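Local coordinates for polymeric immunoglobulin receptor (Mus musculus, PDB 4NOF), which probably takes part in carrying polymeric immunoglobulins across epithelia, its extracellular immunoglobulin-like domains forming the secretory component, at residues A[90-95]-A[101-106]. Residues are numbered along the deposited sequence; the frame is centred on the assembly and turned at random.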
ATOM      1  N   LEU A  90       1.329  -3.157  -8.956  1.00 15.16           N
ATOM      2  CA  LEU A  90       0.430  -2.078  -8.539  1.00 15.56           C
ATOM      3  C   LEU A  90      -0.281  -2.414  -7.249  1.00 15.24           C
ATOM      4  O   LEU A  90      -0.692  -3.558  -7.040  1.00 16.15           O
ATOM      5  CB  LEU A  90      -0.650  -1.816  -9.601  1.00 17.06           C
ATOM      6  CG  LEU A  90      -0.118  -1.177 -10.898  1.00 18.89           C
ATOM      7  CD1 LEU A  90      -1.177  -1.267 -12.005  1.00 20.94           C
ATOM      8  CD2 LEU A  90       0.357   0.245 -10.668  1.00 20.13           C
ATOM      9  N   TYR A  91      -0.429  -1.381  -6.411  1.00 15.21           N
ATOM     10  CA  TYR A  91      -1.156  -1.430  -5.154  1.00 14.95           C
ATOM     11  C   TYR A  91      -2.092  -0.225  -5.086  1.00 14.99           C
ATOM     12  O   TYR A  91      -1.944   0.771  -5.794  1.00 16.21           O
ATOM     13  CB  TYR A  91      -0.205  -1.356  -3.968  1.00 15.54           C
ATOM     14  CG  TYR A  91       0.752  -2.516  -3.779  1.00 14.61           C
ATOM     15  CD1 TYR A  91       1.876  -2.691  -4.596  1.00 14.91           C
ATOM     16  CD2 TYR A  91       0.587  -3.398  -2.705  1.00 16.03           C
ATOM     17  CE1 TYR A  91       2.740  -3.724  -4.372  1.00 15.02           C
ATOM     18  CE2 TYR A  91       1.481  -4.419  -2.468  1.00 16.14           C
ATOM     19  CZ  TYR A  91       2.548  -4.597  -3.313  1.00 15.61           C
ATOM     20  OH  TYR A  91       3.448  -5.648  -3.055  1.00 17.85           O
ATOM     21  N   ILE A  92      -3.078  -0.330  -4.215  1.00 14.68           N
ATOM     22  CA  ILE A  92      -4.008   0.757  -3.934  1.00 15.75           C
ATOM     23  C   ILE A  92      -4.083   0.960  -2.428  1.00 16.00           C
ATOM     24  O   ILE A  92      -4.358  -0.002  -1.674  1.00 16.52           O
ATOM     25  CB  ILE A  92      -5.436   0.511  -4.506  1.00 17.83           C
ATOM     26  CG1 ILE A  92      -5.413   0.352  -6.023  1.00 20.30           C
ATOM     27  CG2 ILE A  92      -6.316   1.684  -4.163  1.00 19.06           C
ATOM     28  CD1 ILE A  92      -6.769  -0.062  -6.604  1.00 21.12           C
ATOM     29  N   CYS A  93      -3.808   2.189  -2.008  1.00 16.18           N
ATOM     30  CA  CYS A  93      -4.093   2.669  -0.632  1.00 17.95           C
ATOM     31  C   CYS A  93      -5.536   3.038  -0.578  1.00 19.29           C
ATOM     32  O   CYS A  93      -6.029   3.702  -1.512  1.00 21.55           O
ATOM     33  CB  CYS A  93      -3.390   3.972  -0.346  1.00 20.82           C
ATOM     34  SG  CYS A  93      -1.613   3.954  -0.376  1.00 22.21           S
ATOM     35  N   GLN A  94      -6.211   2.684   0.507  1.00 18.65           N
ATOM     36  CA  GLN A  94      -7.597   3.144   0.675  1.00 20.01           C
ATOM     37  C   GLN A  94      -7.856   3.575   2.095  1.00 20.49           C
ATOM     38  O   GLN A  94      -7.453   2.899   3.058  1.00 18.64           O
ATOM     39  CB  GLN A  94      -8.574   2.051   0.285  1.00 22.30           C
ATOM     40  CG  GLN A  94     -10.026   2.515   0.195  1.00 25.81           C
ATOM     41  CD  GLN A  94     -10.948   1.485  -0.450  1.00 30.50           C
ATOM     42  OE1 GLN A  94     -10.749   1.097  -1.590  1.00 35.51           O
ATOM     43  NE2 GLN A  94     -11.979   1.066   0.271  1.00 34.84           N
ATOM     44  N   ALA A  95      -8.528   4.706   2.236  1.00 18.99           N
ATOM     45  CA  ALA A  95      -9.079   5.084   3.516  1.00 19.78           C
ATOM     46  C   ALA A  95     -10.567   5.209   3.303  1.00 20.94           C
ATOM     47  O   ALA A  95     -10.998   5.993   2.475  1.00 21.88           O
ATOM     48  CB  ALA A  95      -8.508   6.399   3.993  1.00 19.70           C
ATOM     49  N   ALA A 101     -14.457   6.686  -0.670  1.00 19.21           N
ATOM     50  CA  ALA A 101     -13.131   6.310  -0.142  1.00 19.74           C
ATOM     51  C   ALA A 101     -12.011   7.129  -0.781  1.00 20.15           C
ATOM     52  O   ALA A 101     -12.074   7.488  -1.956  1.00 19.85           O
ATOM     53  CB  ALA A 101     -12.895   4.826  -0.331  1.00 21.05           C
ATOM     54  N   ASP A 102     -10.981   7.450  -0.008  1.00 19.81           N
ATOM     55  CA  ASP A 102      -9.811   8.109  -0.571  1.00 20.15           C
ATOM     56  C   ASP A 102      -8.837   7.019  -1.011  1.00 21.65           C
ATOM     57  O   ASP A 102      -8.482   6.165  -0.197  1.00 21.03           O
ATOM     58  CB  ASP A 102      -9.170   9.038   0.454  1.00 21.99           C
ATOM     59  CG  ASP A 102     -10.096  10.173   0.891  1.00 25.31           C
ATOM     60  OD1 ASP A 102     -10.732  10.823   0.020  1.00 28.90           O
ATOM     61  OD2 ASP A 102     -10.203  10.409   2.113  1.00 24.95           O
ATOM     62  N   LYS A 103      -8.426   7.052  -2.282  1.00 20.83           N
ATOM     63  CA  LYS A 103      -7.568   6.013  -2.851  1.00 23.18           C
ATOM     64  C   LYS A 103      -6.320   6.658  -3.398  1.00 22.97           C
ATOM     65  O   LYS A 103      -6.339   7.823  -3.849  1.00 24.82           O
ATOM     66  CB  LYS A 103      -8.285   5.233  -3.952  1.00 24.78           C
ATOM     67  CG  LYS A 103      -9.460   4.400  -3.504  1.00 27.87           C
ATOM     68  CD  LYS A 103     -10.127   3.805  -4.732  1.00 33.68           C
ATOM     69  CE  LYS A 103     -11.406   3.092  -4.388  1.00 40.02           C
ATOM     70  NZ  LYS A 103     -11.928   2.343  -5.563  1.00 44.03           N
ATOM     71  N   LYS A 104      -5.208   5.935  -3.328  1.00 19.04           N
ATOM     72  CA  LYS A 104      -3.959   6.370  -3.922  1.00 18.68           C
ATOM     73  C   LYS A 104      -3.349   5.173  -4.659  1.00 17.86           C
ATOM     74  O   LYS A 104      -3.166   4.088  -4.068  1.00 16.66           O
ATOM     75  CB  LYS A 104      -2.983   6.882  -2.858  1.00 20.86           C
ATOM     76  CG  LYS A 104      -1.578   7.257  -3.360  1.00 22.48           C
ATOM     77  CD  LYS A 104      -1.593   8.468  -4.258  1.00 25.02           C
ATOM     78  CE  LYS A 104      -0.244   8.637  -4.931  1.00 26.65           C
ATOM     79  NZ  LYS A 104      -0.237   9.816  -5.854  1.00 30.74           N
ATOM     80  N   ASN A 105      -3.041   5.368  -5.937  1.00 16.57           N
ATOM     81  CA  ASN A 105      -2.376   4.359  -6.714  1.00 15.72           C
ATOM     82  C   ASN A 105      -0.847   4.387  -6.478  1.00 16.19           C
ATOM     83  O   ASN A 105      -0.224   5.446  -6.549  1.00 16.99           O
ATOM     84  CB  ASN A 105      -2.678   4.559  -8.219  1.00 16.52           C
ATOM     85  CG  ASN A 105      -4.136   4.327  -8.543  1.00 18.53           C
ATOM     86  OD1 ASN A 105      -4.681   3.264  -8.242  1.00 19.65           O
ATOM     87  ND2 ASN A 105      -4.768   5.309  -9.148  1.00 18.16           N
ATOM     88  N   VAL A 106      -0.268   3.200  -6.312  1.00 16.14           N
ATOM     89  CA  VAL A 106       1.121   2.989  -6.008  1.00 17.36           C
ATOM     90  C   VAL A 106       1.679   1.883  -6.900  1.00 16.75           C
ATOM     91  O   VAL A 106       0.989   0.892  -7.194  1.00 17.17           O
ATOM     92  CB  VAL A 106       1.268   2.551  -4.527  1.00 18.22           C
ATOM     93  CG1 VAL A 106       2.682   2.094  -4.214  1.00 18.67           C
ATOM     94  CG2 VAL A 106       0.840   3.705  -3.612  1.00 18.94           C
TER
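Tyr91, Cys93 and Ala95 face Val106, Lys104 and Asp102 as antiparallel hydrogen-bonded pairs, joined by six backbone bonds, the straightest running from Tyr91 N to Val106 O (2.8 Å, 171° at the hydrogen). These strands form the F-G hairpin of the V-set immunoglobulin fold. The face bearing all six residues looks toward the other sheet. Cys93 holds its sulfur beside its own backbone N (chi1 -63°), where SG lies 4.1 Å from Val106 CG2 and bonds to Cys25, linking the two sheets. Compact, branched Val106 suits this core, and both Val106 and Cys93 rest on Ile23. Tyr91 makes the tyrosine corner of Ig domains: its buried ring leads away from Val106, and its hydroxyl hydrogen-bonds Asp87 O, as well as Tyr60 OH. A long amphipathic chain suits Lys104, whose CB packs 3.9 Å from Cys93 CB before a bend at chi2 (68°) takes NZ to Asp9 O. Asp102 OD2 accepts bonds from Asn31 ND2 and Lys28 N.

On the opposite face, extended Gln94 and Lys103 run side by side, Gln94 OE1 in van der Waals contact with Lys103 CE at 3.5 Å, while Gln94 NE2 hydrogen-bonds Gly96 O. Gln94 CG touches the small methyl of Ala101, CB, at 3.7 Å. Branched Ile92 serves two neighbours, CG1 lying 3.7 Å from Asn105 OD1 and CG2 4.1 Å from Lys103 CB; the amide of Asn105 also reaches Ser8 O through ND2. Backbone bonding thus sets the pairing, the disulfide and Val106 anchor the middle of one face, and its polar members send their ends to partners beyond the hairpin.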